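Fructose-bisphosphatase (Pyrococcus horikoshii, PDB 1VDW) probably hydrolyses fructose 1,6-bisphosphate to fructose 6-phosphate with magnesium as cofactor, as a homodimeric member of the inositol monophosphatase superfamily. Local coordinates at the interface of chains A and B. Sequence-based numbering; all coordinates share one arbitrary frame. Chains: chain A/B, hypothetical protein PH1897.

The interface of chains A and B. Residues chain A 98, 118, 123, 181, 184, 186; chain B 94-97.
The loop B:Asn94–B:Pro97, just past helix 89-93 of chain B, lies against helix 175-184 of chain A, the end of strand 110-118 (A:Glu118), the start of strand 123-128 (A:Arg123), and the loop residues A:Phe98 and A:Ala186. Two arginines of chain A read successive backbone carbonyls of this loop. A:Arg184 approaches end-on: NH1 and NH2 each donate a hydrogen bond of 2.9 Å to B:Asn94 O, which sits almost exactly in the guanidinium plane. The two bonds differ at the acceptor, for NH2 is in the carbonyl plane whereas NH1 stands 42° out of it. CG of A:Arg184 lies between the backbone N and the carbonyl carbon (chi1 67°), from where the chain runs extended to NE and then turns at its last torsion, presenting both terminal nitrogens.

A:Arg123 donates through NH2 to B:Gly95 O at 2.6 Å, on a lone pair of the carbonyl, with a C=O...donor angle of 121°; NH1 adds a weaker bond to the same oxygen. A second shell positions this arginine: NH1 also forms a salt bridge with A:Glu118 OE1 (3.0 Å), and the other carboxylate oxygen, OE2, accepts the A:Tyr181 hydroxyl OH at 2.6 Å. Each donor meets its oxygen on the syn side, tilted out of the plane towards opposite faces; the carboxylate thus links tyrosine and arginine and may stabilise the arginine's charge.

Apolar contacts complete the patch. B:Ile96 splits its branches, CG1 turning to A:Tyr181 CE2 (3.8 Å) and CG2 to A:Phe98 CZ (3.6 Å), with CE1 also in contact. Because the subunits form a two-fold homodimer, the arrangement recurs with chains exchanged. Beside the isoleucine, the B:Pro97 ring points tip to tip at the tyrosine, its CD 3.4 Å from A:Tyr181 OH.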
loop_
_atom_site.group_PDB
_atom_site.type_symbol
_atom_site.label_atom_id
_atom_site.label_comp_id
_atom_site.label_asym_id
_atom_site.label_seq_id
_atom_site.Cartn_x
_atom_site.Cartn_y
_atom_site.Cartn_z
ATOM N N PHE A 98 0.261 5.437 2.766
ATOM C CA PHE A 98 -0.531 5.637 1.563
ATOM C C PHE A 98 -1.630 6.644 1.865
ATOM O O PHE A 98 -2.694 6.282 2.346
ATOM C CB PHE A 98 -1.171 4.329 1.083
ATOM C CG PHE A 98 -0.200 3.371 0.466
ATOM C CD1 PHE A 98 0.505 3.712 -0.685
ATOM C CD2 PHE A 98 0.032 2.138 1.053
ATOM C CE1 PHE A 98 1.435 2.832 -1.234
ATOM C CE2 PHE A 98 0.959 1.253 0.512
ATOM C CZ PHE A 98 1.662 1.604 -0.633
ATOM N N GLU A 118 1.543 13.398 -2.723
ATOM C CA GLU A 118 1.820 12.142 -2.020
ATOM C C GLU A 118 3.005 12.512 -1.118
ATOM O O GLU A 118 4.169 12.342 -1.478
ATOM C CB GLU A 118 2.203 11.073 -3.043
ATOM C CG GLU A 118 2.535 9.733 -2.419
ATOM C CD GLU A 118 2.893 8.640 -3.417
ATOM O OE1 GLU A 118 3.156 8.934 -4.605
ATOM O OE2 GLU A 118 2.931 7.464 -2.989
ATOM N N ARG A 123 6.107 13.675 -3.445
ATOM C CA ARG A 123 5.715 13.701 -4.847
ATOM C C ARG A 123 4.531 14.584 -5.163
ATOM O O ARG A 123 3.484 14.494 -4.514
ATOM C CB ARG A 123 5.365 12.299 -5.329
ATOM C CG ARG A 123 6.512 11.363 -5.489
ATOM C CD ARG A 123 5.927 10.013 -5.841
ATOM N NE ARG A 123 6.924 8.961 -5.877
ATOM C CZ ARG A 123 6.641 7.662 -5.836
ATOM N NH1 ARG A 123 5.376 7.237 -5.753
ATOM N NH2 ARG A 123 7.633 6.784 -5.874
ATOM N N TYR A 181 -0.787 6.429 -9.652
ATOM C CA TYR A 181 0.131 5.350 -9.998
ATOM C C TYR A 181 -0.168 4.866 -11.410
ATOM O O TYR A 181 0.747 4.567 -12.176
ATOM C CB TYR A 181 0.012 4.191 -9.007
ATOM C CG TYR A 181 0.577 4.467 -7.625
ATOM C CD1 TYR A 181 1.245 5.658 -7.326
ATOM C CD2 TYR A 181 0.428 3.527 -6.608
ATOM C CE1 TYR A 181 1.746 5.903 -6.040
ATOM C CE2 TYR A 181 0.920 3.761 -5.331
ATOM C CZ TYR A 181 1.575 4.947 -5.054
ATOM O OH TYR A 181 2.037 5.159 -3.775
ATOM N N ARG A 184 1.331 7.282 -13.983
ATOM C CA ARG A 184 2.764 7.270 -14.260
ATOM C C ARG A 184 3.314 5.905 -14.652
ATOM O O ARG A 184 4.521 5.744 -14.822
ATOM C CB ARG A 184 3.557 7.846 -13.080
ATOM C CG ARG A 184 3.523 7.027 -11.808
ATOM C CD ARG A 184 4.445 7.639 -10.753
ATOM N NE ARG A 184 4.369 6.922 -9.483
ATOM C CZ ARG A 184 4.944 5.748 -9.246
ATOM N NH1 ARG A 184 5.659 5.150 -10.187
ATOM N NH2 ARG A 184 4.769 5.150 -8.077
ATOM N N ALA A 186 2.756 2.712 -12.938
ATOM C CA ALA A 186 3.062 1.771 -11.865
ATOM C C ALA A 186 1.983 0.692 -11.750
ATOM O O ALA A 186 2.162 -0.298 -11.041
ATOM C CB ALA A 186 3.205 2.521 -10.548
ATOM N N ASN B 94 8.533 -0.086 -8.822
ATOM C CA ASN B 94 7.531 0.833 -9.346
ATOM C C ASN B 94 7.292 2.068 -8.486
ATOM O O ASN B 94 6.309 2.786 -8.691
ATOM C CB ASN B 94 6.222 0.084 -9.585
ATOM C CG ASN B 94 6.281 -0.778 -10.824
ATOM O OD1 ASN B 94 6.080 -0.289 -11.940
ATOM N ND2 ASN B 94 6.584 -2.059 -10.644
ATOM N N GLY B 95 8.184 2.314 -7.531
ATOM C CA GLY B 95 8.056 3.489 -6.683
ATOM C C GLY B 95 6.889 3.514 -5.713
ATOM O O GLY B 95 6.476 4.588 -5.274
ATOM N N ILE B 96 6.352 2.347 -5.380
ATOM C CA ILE B 96 5.243 2.246 -4.435
ATOM C C ILE B 96 5.939 2.043 -3.092
ATOM O O ILE B 96 6.625 1.042 -2.891
ATOM C CB ILE B 96 4.343 1.062 -4.811
ATOM C CG1 ILE B 96 3.735 1.323 -6.195
ATOM C CG2 ILE B 96 3.247 0.874 -3.765
ATOM C CD1 ILE B 96 2.883 0.201 -6.716
ATOM N N PRO B 97 5.769 2.996 -2.154
ATOM C CA PRO B 97 6.403 2.955 -0.832
ATOM C C PRO B 97 5.993 1.922 0.201
ATOM O O PRO B 97 5.666 2.264 1.341
ATOM C CB PRO B 97 6.231 4.386 -0.331
ATOM C CG PRO B 97 4.894 4.751 -0.866
ATOM C CD PRO B 97 4.912 4.193 -2.282
#